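Long-range contacts in ectonucleotide pyrophosphatase/phosphodiesterase family member 5 (Mus musculus, PDB 5VEN), which probably hydrolyses phosphodiester bonds as a zinc-dependent ectoenzyme with restricted activity on nucleotides: residues A[16-21]-A[220-225]; A[65-70]-A[104-109]; A[139-144]-A[157-162]. One frame throughout, in Å; residues are numbered along the deposited sequence.

Interaction 1: residues A[16-21]-A[220-225]; sequences VLVVSF and IVTSDH. With ZN (zinc ion), chain L.
Residues 16-21 and 220-222 run side by side as neighbouring parallel strands, Val18 opposite Ile220 and Val19 opposite Val221, their axes only 17° apart. They belong to the middle of the mixed central sheet of the alkaline phosphatase superfamily fold, and the chain leaves the second strand directly into a zinc site. The ladder is the staggered one of parallel pairing: Ile220 N gives to Leu17 O, Val19 N to Ile220 O, and Thr222 N to Val19 O, each at 2.8 Å and close to straight. At the next rung the bond from Phe21 N to Thr222 O is longer, 3.2 Å, and bent to 149°.

Ser223 then takes over with its side chain. Ser223 OG, set opposite its own backbone N (chi1 -176°), donates to Phe21 O at 2.6 Å, arriving tilted out of the carbonyl plane; OG is also hydrogen-bonded to Phe24 N, so this group ties together the turns beyond both strands.

On one face of the sheet Val16 CG1 meets Ile220 CD1 at 3.9 Å, against a layer that Leu363 of helix 359-366 completes. The other face carries Val19, Val221 and Phe21. Val221 CG1 touches the edge of the Phe21 ring, 4.0 Å from CE2, while Val19 CG1 sits above a face of that same ring near its rim.

Past the last rung, Asp224 OD2 and His225 NE2 bind a zinc ion, the latter at 2.0 Å; Asp22 and Thr58 complete the protein ligands, and Asp22 follows directly on the first strand. The second carboxylate oxygen, Asp224 OD1, accepts from Gly23 N and lies 3.2 Å above the plane of the His225 ring, toward its rim.

Interaction 2: residues A[65-70]-A[104-109]; sequences LVTGLF and EEATPI. With NAG (2-acetamido-2-deoxy-beta-D-glucopyranose), chain E.
Thr67 OG1, on the side chain whose methyl packs on Ala106, is gripped by groups before and after it in the chain: it accepts from Leu69 N at 3.3 Å and is hydrogen-bonded to Tyr63 O one helical turn back. With chi1 at 66°, the hydroxyl is folded in over its own backbone, which leaves CG2 to face the 104-109 loop, 3.9 Å from Ala106 CB. Leu69 meets the Ala106 methyl as well, its CD1 3.7 Å from Ala106 CB. Its other branch, CD2, lies against a glycan sugar, 3.7 Å from the ring oxygen O5 of that N-acetylglucosamine.

At the other end of the contact Val66 O receives a weak bond from Ile109 N, 2.8 Å long but bent to 127°, with Pro108 CA also close by. CG2 of Val66 crosses to Pro108 CB at 3.9 Å, while its CB and CG1 side lies by Ile109 CG2. Ile109 turns its far end away, toward Tyr360 and Leu363 of helix 359-366.

This is a helix terminus meeting a helix start: an ST turn at Thr67 followed by Gly68 with positive phi, where the chain leaves the helix, beside Pro108, the N-cap of helix 109-115.

Interaction 3: residues A[139-144]-A[157-162]; sequences YYLPYN and IEWFTA. With NAG (2-acetamido-2-deoxy-beta-D-glucopyranose), chain O.
Tyr139, on the short strand 139-140, passes the last turn of helix 149-160 at Trp159, the two CA atoms 7.7 Å apart, so side chains rather than backbones bridge the gap. Both residues direct their CB atoms at the opposite segment, and their side chains slide past each other in opposite directions. The Tyr139 ring forms an offset stack on the five-membered ring of Trp159, centroids 4.4 Å apart and planes 15° from parallel. Tyr139 CB adds a CH-pi contact over the same indole face, lying 3.6 Å from the centroid of that ring and 17° off its normal. In Tyr139, chi1 of -52° swings the phenol over the indole face that CB already touches. Leu141 approaches the far rim instead, its CD2 3.8 Å from Trp159 CH2 and near the ring plane.

The polar ends have other partners: Tyr139 OH bonds to Asp164 O, and Trp159 NE1 to a tetraethylene glycol molecule probably left from crystallisation. Further along, Asn144 ND2 carries an N-linked sugar.

Strand 139-140 forms the outermost strand on its side of the central sheet, paired with strand 120-123, and Ile166, just ahead of strand 168-173, touches the side chains of both Tyr139 and Trp159.

All three contacts belong to the phosphodiesterase part of the chain. Interaction 1 joins strands 15-21 and 217-222 and closes a loop of 198 residues, inside which interactions 2 and 3 follow one another in series. Each lies about 16 Å from interaction 1, centre to centre, and touches it: Leu65 CD1 packs at 4.2 Å on Thr222 CG2, while Phe160 CE2 reaches Leu17 CB at 4.0 Å. Between interactions 2 and 3 the nearest atoms stay about 11 Å apart. Interactions 1 and 3 share the central sheet, its inner strands leading into zinc ligands and its outer strand forming interaction 3, while interaction 2 joins the ends of two helices packed against it.

Interaction 1: residues A[16-21]-A[220-225]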
loop_
_atom_site.group_PDB
_atom_site.type_symbol
_atom_site.label_atom_id
_atom_site.label_comp_id
_atom_site.label_asym_id
_atom_site.label_seq_id
_atom_site.Cartn_x
_atom_site.Cartn_y
_atom_site.Cartn_z
ATOM N N VAL A 16 -9.666 13.885 -8.376
ATOM C CA VAL A 16 -8.626 12.855 -8.378
ATOM C C VAL A 16 -9.267 11.513 -8.056
ATOM O O VAL A 16 -10.048 11.413 -7.106
ATOM C CB VAL A 16 -7.523 13.151 -7.352
ATOM C CG1 VAL A 16 -6.525 12.011 -7.347
ATOM C CG2 VAL A 16 -6.848 14.473 -7.625
ATOM N N LEU A 17 -8.908 10.476 -8.825
ATOM C CA LEU A 17 -9.235 9.087 -8.528
ATOM C C LEU A 17 -7.931 8.307 -8.386
ATOM O O LEU A 17 -7.156 8.233 -9.352
ATOM C CB LEU A 17 -10.077 8.484 -9.643
ATOM C CG LEU A 17 -10.312 6.982 -9.557
ATOM C CD1 LEU A 17 -10.948 6.545 -8.245
ATOM C CD2 LEU A 17 -11.139 6.496 -10.730
ATOM N N VAL A 18 -7.693 7.753 -7.196
ATOM C CA VAL A 18 -6.521 6.919 -6.922
ATOM C C VAL A 18 -6.969 5.464 -6.972
ATOM O O VAL A 18 -7.889 5.056 -6.252
ATOM C CB VAL A 18 -5.873 7.260 -5.569
ATOM C CG1 VAL A 18 -4.628 6.409 -5.374
ATOM C CG2 VAL A 18 -5.548 8.777 -5.458
ATOM N N VAL A 19 -6.309 4.687 -7.826
ATOM C CA VAL A 19 -6.582 3.278 -7.998
ATOM C C VAL A 19 -5.370 2.499 -7.503
ATOM O O VAL A 19 -4.241 2.764 -7.933
ATOM C CB VAL A 19 -6.862 2.921 -9.463
ATOM C CG1 VAL A 19 -7.196 1.442 -9.539
ATOM C CG2 VAL A 19 -7.983 3.729 -10.038
ATOM N N SER A 20 -5.593 1.535 -6.630
ATOM C CA SER A 20 -4.535 0.637 -6.181
ATOM C C SER A 20 -4.895 -0.788 -6.586
ATOM O O SER A 20 -5.931 -1.322 -6.152
ATOM C CB SER A 20 -4.320 0.723 -4.686
ATOM O OG SER A 20 -3.369 -0.252 -4.305
ATOM N N PHE A 21 -4.063 -1.371 -7.455
ATOM C CA PHE A 21 -4.092 -2.805 -7.717
ATOM C C PHE A 21 -3.061 -3.418 -6.794
ATOM O O PHE A 21 -1.865 -3.176 -6.975
ATOM C CB PHE A 21 -3.775 -3.102 -9.179
ATOM C CG PHE A 21 -4.824 -2.640 -10.135
ATOM C CD1 PHE A 21 -6.055 -3.297 -10.226
ATOM C CD2 PHE A 21 -4.595 -1.551 -10.962
ATOM C CE1 PHE A 21 -7.019 -2.857 -11.132
ATOM C CE2 PHE A 21 -5.558 -1.141 -11.865
ATOM C CZ PHE A 21 -6.761 -1.753 -11.925
ATOM N N ILE A 220 -4.908 8.332 -11.074
ATOM C CA ILE A 220 -3.604 7.881 -10.590
ATOM C C ILE A 220 -3.722 6.393 -10.353
ATOM O O ILE A 220 -4.572 5.955 -9.567
ATOM C CB ILE A 220 -3.188 8.619 -9.309
ATOM C CG1 ILE A 220 -3.051 10.109 -9.631
ATOM C CG2 ILE A 220 -1.876 8.006 -8.704
ATOM C CD1 ILE A 220 -2.889 10.995 -8.437
ATOM N N VAL A 221 -2.865 5.610 -11.016
ATOM C CA VAL A 221 -2.893 4.158 -10.899
ATOM C C VAL A 221 -1.584 3.721 -10.257
ATOM O O VAL A 221 -0.494 4.000 -10.796
ATOM C CB VAL A 221 -3.082 3.478 -12.255
ATOM C CG1 VAL A 221 -3.119 1.962 -12.073
ATOM C CG2 VAL A 221 -4.334 3.987 -12.979
ATOM N N THR A 222 -1.668 3.080 -9.099
ATOM C CA THR A 222 -0.454 2.699 -8.396
ATOM C C THR A 222 -0.719 1.422 -7.611
ATOM O O THR A 222 -1.676 0.685 -7.891
ATOM C CB THR A 222 0.038 3.887 -7.545
ATOM O OG1 THR A 222 1.340 3.621 -7.016
ATOM C CG2 THR A 222 -0.942 4.237 -6.413
ATOM N N SER A 223 0.136 1.157 -6.620
ATOM C CA SER A 223 0.026 -0.041 -5.810
ATOM C C SER A 223 0.767 0.230 -4.523
ATOM O O SER A 223 1.384 1.287 -4.356
ATOM C CB SER A 223 0.558 -1.263 -6.578
ATOM O OG SER A 223 0.373 -2.461 -5.847
ATOM N N ASP A 224 0.721 -0.740 -3.626
ATOM C CA ASP A 224 1.334 -0.660 -2.317
ATOM C C ASP A 224 2.724 -1.282 -2.230
ATOM O O ASP A 224 3.556 -0.822 -1.439
ATOM C CB ASP A 224 0.409 -1.310 -1.286
ATOM C CG ASP A 224 -0.079 -2.713 -1.630
ATOM O OD1 ASP A 224 0.053 -3.191 -2.793
ATOM O OD2 ASP A 224 -0.618 -3.371 -0.688
ATOM N N HIS A 225 3.011 -2.265 -3.080
ATOM C CA HIS A 225 4.276 -3.002 -3.012
ATOM C C HIS A 225 4.284 -3.972 -4.194
ATOM O O HIS A 225 3.273 -4.157 -4.904
ATOM C CB HIS A 225 4.419 -3.801 -1.716
ATOM C CG HIS A 225 3.244 -4.693 -1.484
ATOM N ND1 HIS A 225 2.988 -5.822 -2.244
ATOM C CD2 HIS A 225 2.181 -4.543 -0.655
ATOM C CE1 HIS A 225 1.809 -6.317 -1.902
ATOM N NE2 HIS A 225 1.284 -5.549 -0.950
HETATM ZN ZN ZN L . -0.725 -5.323 -0.644
HETATM O O HOH W 1 -1.019 -7.775 0.040
#

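Interaction 2: residues A[65-70]-A[104-109]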
loop_
_atom_site.group_PDB
_atom_site.type_symbol
_atom_site.label_atom_id
_atom_site.label_comp_id
_atom_site.label_asym_id
_atom_site.label_seq_id
_atom_site.Cartn_x
_atom_site.Cartn_y
_atom_site.Cartn_z
ATOM N N LEU A 65 0.101 6.267 1.616
ATOM C CA LEU A 65 -0.383 6.971 0.442
ATOM C C LEU A 65 -1.365 8.091 0.796
ATOM O O LEU A 65 -1.418 9.098 0.086
ATOM C CB LEU A 65 -1.028 5.996 -0.536
ATOM C CG LEU A 65 -0.077 5.018 -1.238
ATOM C CD1 LEU A 65 -0.852 4.214 -2.243
ATOM C CD2 LEU A 65 1.109 5.697 -1.895
ATOM N N VAL A 66 -2.135 7.931 1.870
ATOM C CA VAL A 66 -3.166 8.919 2.258
ATOM C C VAL A 66 -2.763 9.794 3.438
ATOM O O VAL A 66 -3.579 10.638 3.874
ATOM C CB VAL A 66 -4.514 8.231 2.508
ATOM C CG1 VAL A 66 -4.989 7.582 1.187
ATOM C CG2 VAL A 66 -4.451 7.208 3.640
ATOM N N THR A 67 -1.527 9.670 3.943
ATOM C CA THR A 67 -0.999 10.542 4.997
ATOM C C THR A 67 0.342 11.204 4.669
ATOM O O THR A 67 0.687 12.207 5.320
ATOM C CB THR A 67 -0.807 9.781 6.314
ATOM O OG1 THR A 67 0.228 8.795 6.142
ATOM C CG2 THR A 67 -2.073 9.127 6.802
ATOM N N GLY A 68 1.133 10.668 3.729
ATOM C CA GLY A 68 2.445 11.193 3.452
ATOM C C GLY A 68 3.470 10.895 4.513
ATOM O O GLY A 68 4.540 11.509 4.503
ATOM N N LEU A 69 3.180 9.978 5.433
ATOM C CA LEU A 69 4.041 9.677 6.557
ATOM C C LEU A 69 4.715 8.311 6.424
ATOM O O LEU A 69 4.137 7.355 5.888
ATOM C CB LEU A 69 3.258 9.690 7.865
ATOM C CG LEU A 69 2.698 11.065 8.279
ATOM C CD1 LEU A 69 1.612 10.882 9.345
ATOM C CD2 LEU A 69 3.801 12.040 8.775
ATOM N N PHE A 70 5.908 8.224 7.008
ATOM C CA PHE A 70 6.524 6.943 7.312
ATOM C C PHE A 70 5.721 6.215 8.380
ATOM O O PHE A 70 4.921 6.799 9.131
ATOM C CB PHE A 70 7.971 7.130 7.765
ATOM C CG PHE A 70 8.859 7.688 6.688
ATOM C CD1 PHE A 70 9.063 6.990 5.519
ATOM C CD2 PHE A 70 9.470 8.905 6.846
ATOM C CE1 PHE A 70 9.880 7.504 4.517
ATOM C CE2 PHE A 70 10.295 9.423 5.859
ATOM C CZ PHE A 70 10.489 8.722 4.691
ATOM N N GLU A 104 -5.310 6.401 14.655
ATOM C CA GLU A 104 -5.501 7.795 14.995
ATOM C C GLU A 104 -4.201 8.542 15.301
ATOM O O GLU A 104 -4.259 9.701 15.718
ATOM C CB GLU A 104 -6.489 7.887 16.163
ATOM C CG GLU A 104 -7.904 7.769 15.608
ATOM C CD GLU A 104 -9.021 7.616 16.642
ATOM O OE1 GLU A 104 -8.770 7.270 17.810
ATOM O OE2 GLU A 104 -10.175 7.844 16.266
ATOM N N GLU A 105 -3.035 7.924 15.098
ATOM C CA GLU A 105 -1.790 8.682 15.169
ATOM C C GLU A 105 -1.593 9.567 13.945
ATOM O O GLU A 105 -0.645 10.353 13.912
ATOM C CB GLU A 105 -0.603 7.726 15.362
ATOM C CG GLU A 105 -0.779 6.944 16.644
ATOM C CD GLU A 105 0.292 5.918 16.945
ATOM O OE1 GLU A 105 0.126 5.238 17.977
ATOM O OE2 GLU A 105 1.272 5.771 16.189
ATOM N N ALA A 106 -2.448 9.439 12.932
ATOM C CA ALA A 106 -2.412 10.305 11.766
ATOM C C ALA A 106 -3.846 10.595 11.335
ATOM O O ALA A 106 -4.814 10.116 11.931
ATOM C CB ALA A 106 -1.600 9.660 10.622
ATOM N N THR A 107 -3.977 11.367 10.266
ATOM C CA THR A 107 -5.272 11.751 9.721
ATOM C C THR A 107 -5.249 11.521 8.217
ATOM O O THR A 107 -4.505 12.226 7.508
ATOM C CB THR A 107 -5.584 13.215 10.038
ATOM O OG1 THR A 107 -5.687 13.385 11.449
ATOM C CG2 THR A 107 -6.863 13.614 9.447
ATOM N N PRO A 108 -6.055 10.597 7.687
ATOM C CA PRO A 108 -6.053 10.350 6.238
ATOM C C PRO A 108 -6.655 11.513 5.467
ATOM O O PRO A 108 -7.492 12.275 5.975
ATOM C CB PRO A 108 -6.900 9.077 6.089
ATOM C CG PRO A 108 -7.802 9.115 7.310
ATOM C CD PRO A 108 -6.933 9.657 8.399
ATOM N N ILE A 109 -6.232 11.620 4.213
ATOM C CA ILE A 109 -6.531 12.783 3.394
ATOM C C ILE A 109 -8.040 12.967 3.187
ATOM O O ILE A 109 -8.497 14.093 2.977
ATOM C CB ILE A 109 -5.774 12.705 2.054
ATOM C CG1 ILE A 109 -5.889 14.040 1.308
ATOM C CG2 ILE A 109 -6.270 11.560 1.209
ATOM C CD1 ILE A 109 -5.033 14.186 0.077
HETATM C C1 NAG E . 8.050 12.706 9.222
HETATM C C2 NAG E . 9.304 13.043 10.026
HETATM C C3 NAG E . 8.937 13.188 11.497
HETATM C C4 NAG E . 7.774 14.161 11.693
HETATM C C5 NAG E . 6.616 13.871 10.745
HETATM C C6 NAG E . 5.570 14.963 10.738
HETATM C C7 NAG E . 11.481 12.217 9.218
HETATM C C8 NAG E . 12.401 11.042 9.160
HETATM N N2 NAG E . 10.323 12.018 9.854
HETATM O O3 NAG E . 10.078 13.639 12.205
HETATM O O4 NAG E . 7.235 13.994 13.001
HETATM O O5 NAG E . 7.079 13.743 9.397
HETATM O O6 NAG E . 6.152 16.242 10.503
HETATM O O7 NAG E . 11.784 13.305 8.733
#

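Interaction 3: residues A[139-144]-A[157-162]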
loop_
_atom_site.group_PDB
_atom_site.type_symbol
_atom_site.label_atom_id
_atom_site.label_comp_id
_atom_site.label_asym_id
_atom_site.label_seq_id
_atom_site.Cartn_x
_atom_site.Cartn_y
_atom_site.Cartn_z
ATOM N N TYR A 139 -18.608 8.851 1.318
ATOM C CA TYR A 139 -19.177 7.619 0.826
ATOM C C TYR A 139 -18.132 6.514 0.949
ATOM O O TYR A 139 -16.975 6.705 0.553
ATOM C CB TYR A 139 -19.588 7.746 -0.640
ATOM C CG TYR A 139 -20.486 8.917 -1.027
ATOM C CD1 TYR A 139 -21.867 8.828 -0.936
ATOM C CD2 TYR A 139 -19.954 10.088 -1.509
ATOM C CE1 TYR A 139 -22.694 9.910 -1.321
ATOM C CE2 TYR A 139 -20.763 11.186 -1.901
ATOM C CZ TYR A 139 -22.135 11.077 -1.811
ATOM O OH TYR A 139 -22.965 12.143 -2.195
ATOM N N TYR A 140 -18.541 5.354 1.449
ATOM C CA TYR A 140 -17.622 4.218 1.435
ATOM C C TYR A 140 -18.411 2.915 1.397
ATOM O O TYR A 140 -19.613 2.863 1.709
ATOM C CB TYR A 140 -16.684 4.259 2.646
ATOM C CG TYR A 140 -17.379 4.004 3.948
ATOM C CD1 TYR A 140 -17.459 2.729 4.459
ATOM C CD2 TYR A 140 -18.040 5.033 4.631
ATOM C CE1 TYR A 140 -18.105 2.473 5.638
ATOM C CE2 TYR A 140 -18.686 4.784 5.807
ATOM C CZ TYR A 140 -18.721 3.494 6.307
ATOM O OH TYR A 140 -19.384 3.207 7.474
ATOM N N LEU A 141 -17.709 1.856 1.012
ATOM C CA LEU A 141 -18.231 0.494 1.052
ATOM C C LEU A 141 -17.647 -0.267 2.235
ATOM O O LEU A 141 -16.427 -0.235 2.453
ATOM C CB LEU A 141 -17.904 -0.259 -0.232
ATOM C CG LEU A 141 -18.286 0.434 -1.544
ATOM C CD1 LEU A 141 -17.930 -0.478 -2.672
ATOM C CD2 LEU A 141 -19.784 0.817 -1.622
ATOM N N PRO A 142 -18.447 -0.986 3.014
ATOM C CA PRO A 142 -17.855 -1.922 3.980
ATOM C C PRO A 142 -16.971 -2.904 3.232
ATOM O O PRO A 142 -17.339 -3.392 2.157
ATOM C CB PRO A 142 -19.075 -2.612 4.606
ATOM C CG PRO A 142 -20.268 -1.746 4.253
ATOM C CD PRO A 142 -19.921 -1.094 2.946
ATOM N N TYR A 143 -15.785 -3.180 3.776
ATOM C CA TYR A 143 -14.853 -4.014 3.039
ATOM C C TYR A 143 -15.429 -5.404 2.809
ATOM O O TYR A 143 -15.873 -6.090 3.741
ATOM C CB TYR A 143 -13.491 -4.112 3.743
ATOM C CG TYR A 143 -12.561 -4.916 2.856
ATOM C CD1 TYR A 143 -12.322 -6.256 3.096
ATOM C CD2 TYR A 143 -12.044 -4.352 1.705
ATOM C CE1 TYR A 143 -11.496 -7.003 2.237
ATOM C CE2 TYR A 143 -11.224 -5.065 0.847
ATOM C CZ TYR A 143 -10.968 -6.409 1.111
ATOM O OH TYR A 143 -10.190 -7.173 0.277
ATOM N N ASN A 144 -15.386 -5.833 1.555
ATOM C CA ASN A 144 -15.838 -7.157 1.178
ATOM C C ASN A 144 -15.117 -7.549 -0.115
ATOM O O ASN A 144 -15.398 -7.020 -1.204
ATOM C CB ASN A 144 -17.360 -7.167 1.042
ATOM C CG ASN A 144 -17.890 -8.512 0.703
ATOM O OD1 ASN A 144 -17.158 -9.396 0.281
ATOM N ND2 ASN A 144 -19.179 -8.682 0.879
ATOM N N ILE A 157 -18.028 5.756 -10.040
ATOM C CA ILE A 157 -18.587 6.631 -11.057
ATOM C C ILE A 157 -19.911 7.243 -10.570
ATOM O O ILE A 157 -20.178 8.428 -10.817
ATOM C CB ILE A 157 -18.734 5.858 -12.371
ATOM C CG1 ILE A 157 -17.316 5.602 -12.904
ATOM C CG2 ILE A 157 -19.643 6.636 -13.383
ATOM C CD1 ILE A 157 -17.239 5.173 -14.220
ATOM N N GLU A 158 -20.736 6.466 -9.852
ATOM C CA GLU A 158 -21.950 7.046 -9.251
ATOM C C GLU A 158 -21.578 8.234 -8.375
ATOM O O GLU A 158 -22.190 9.306 -8.460
ATOM C CB GLU A 158 -22.734 5.988 -8.435
ATOM C CG GLU A 158 -24.063 6.508 -7.738
ATOM C CD GLU A 158 -24.724 5.495 -6.763
ATOM O OE1 GLU A 158 -24.135 4.416 -6.551
ATOM O OE2 GLU A 158 -25.833 5.770 -6.215
ATOM N N TRP A 159 -20.525 8.087 -7.565
ATOM C CA TRP A 159 -20.180 9.135 -6.612
ATOM C C TRP A 159 -19.591 10.353 -7.302
ATOM O O TRP A 159 -19.850 11.495 -6.883
ATOM C CB TRP A 159 -19.196 8.590 -5.576
ATOM C CG TRP A 159 -19.795 7.517 -4.706
ATOM C CD1 TRP A 159 -21.130 7.347 -4.377
ATOM C CD2 TRP A 159 -19.094 6.453 -4.081
ATOM N NE1 TRP A 159 -21.281 6.232 -3.578
ATOM C CE2 TRP A 159 -20.045 5.675 -3.373
ATOM C CE3 TRP A 159 -17.751 6.075 -4.045
ATOM C CZ2 TRP A 159 -19.687 4.545 -2.638
ATOM C CZ3 TRP A 159 -17.393 4.957 -3.303
ATOM C CH2 TRP A 159 -18.360 4.202 -2.608
ATOM N N PHE A 160 -18.796 10.148 -8.350
ATOM C CA PHE A 160 -18.243 11.289 -9.076
ATOM C C PHE A 160 -19.316 12.041 -9.857
ATOM O O PHE A 160 -19.070 13.175 -10.259
ATOM C CB PHE A 160 -17.165 10.883 -10.068
ATOM C CG PHE A 160 -15.779 10.841 -9.481
ATOM C CD1 PHE A 160 -15.137 12.004 -9.084
ATOM C CD2 PHE A 160 -15.125 9.644 -9.338
ATOM C CE1 PHE A 160 -13.874 11.980 -8.561
ATOM C CE2 PHE A 160 -13.841 9.599 -8.830
ATOM C CZ PHE A 160 -13.204 10.754 -8.428
ATOM N N THR A 161 -20.467 11.418 -10.098
ATOM C CA THR A 161 -21.537 12.009 -10.905
ATOM C C THR A 161 -22.829 12.175 -10.104
ATOM O O THR A 161 -23.918 12.303 -10.701
ATOM C CB THR A 161 -21.819 11.184 -12.157
ATOM O OG1 THR A 161 -22.313 9.886 -11.812
ATOM C CG2 THR A 161 -20.587 11.061 -13.031
ATOM N N ALA A 162 -22.730 12.200 -8.768
ATOM C CA ALA A 162 -23.910 12.283 -7.932
ATOM C C ALA A 162 -24.419 13.717 -7.903
ATOM O O ALA A 162 -23.720 14.658 -8.309
ATOM C CB ALA A 162 -23.593 11.814 -6.498
HETATM C C1 NAG O . -19.822 -9.925 0.547
HETATM C C2 NAG O . -20.883 -10.210 1.565
HETATM C C3 NAG O . -21.502 -11.572 1.299
HETATM C C4 NAG O . -22.068 -11.608 -0.119
HETATM C C5 NAG O . -21.023 -11.171 -1.148
HETATM C C6 NAG O . -21.572 -11.019 -2.554
HETATM C C7 NAG O . -19.248 -10.667 3.370
HETATM C C8 NAG O . -18.869 -10.347 4.786
HETATM N N2 NAG O . -20.371 -10.094 2.926
HETATM O O3 NAG O . -22.536 -11.770 2.247
HETATM O O4 NAG O . -22.434 -12.937 -0.463
HETATM O O5 NAG O . -20.416 -9.916 -0.778
HETATM O O6 NAG O . -22.641 -10.085 -2.622
HETATM O O7 NAG O . -18.570 -11.413 2.667
#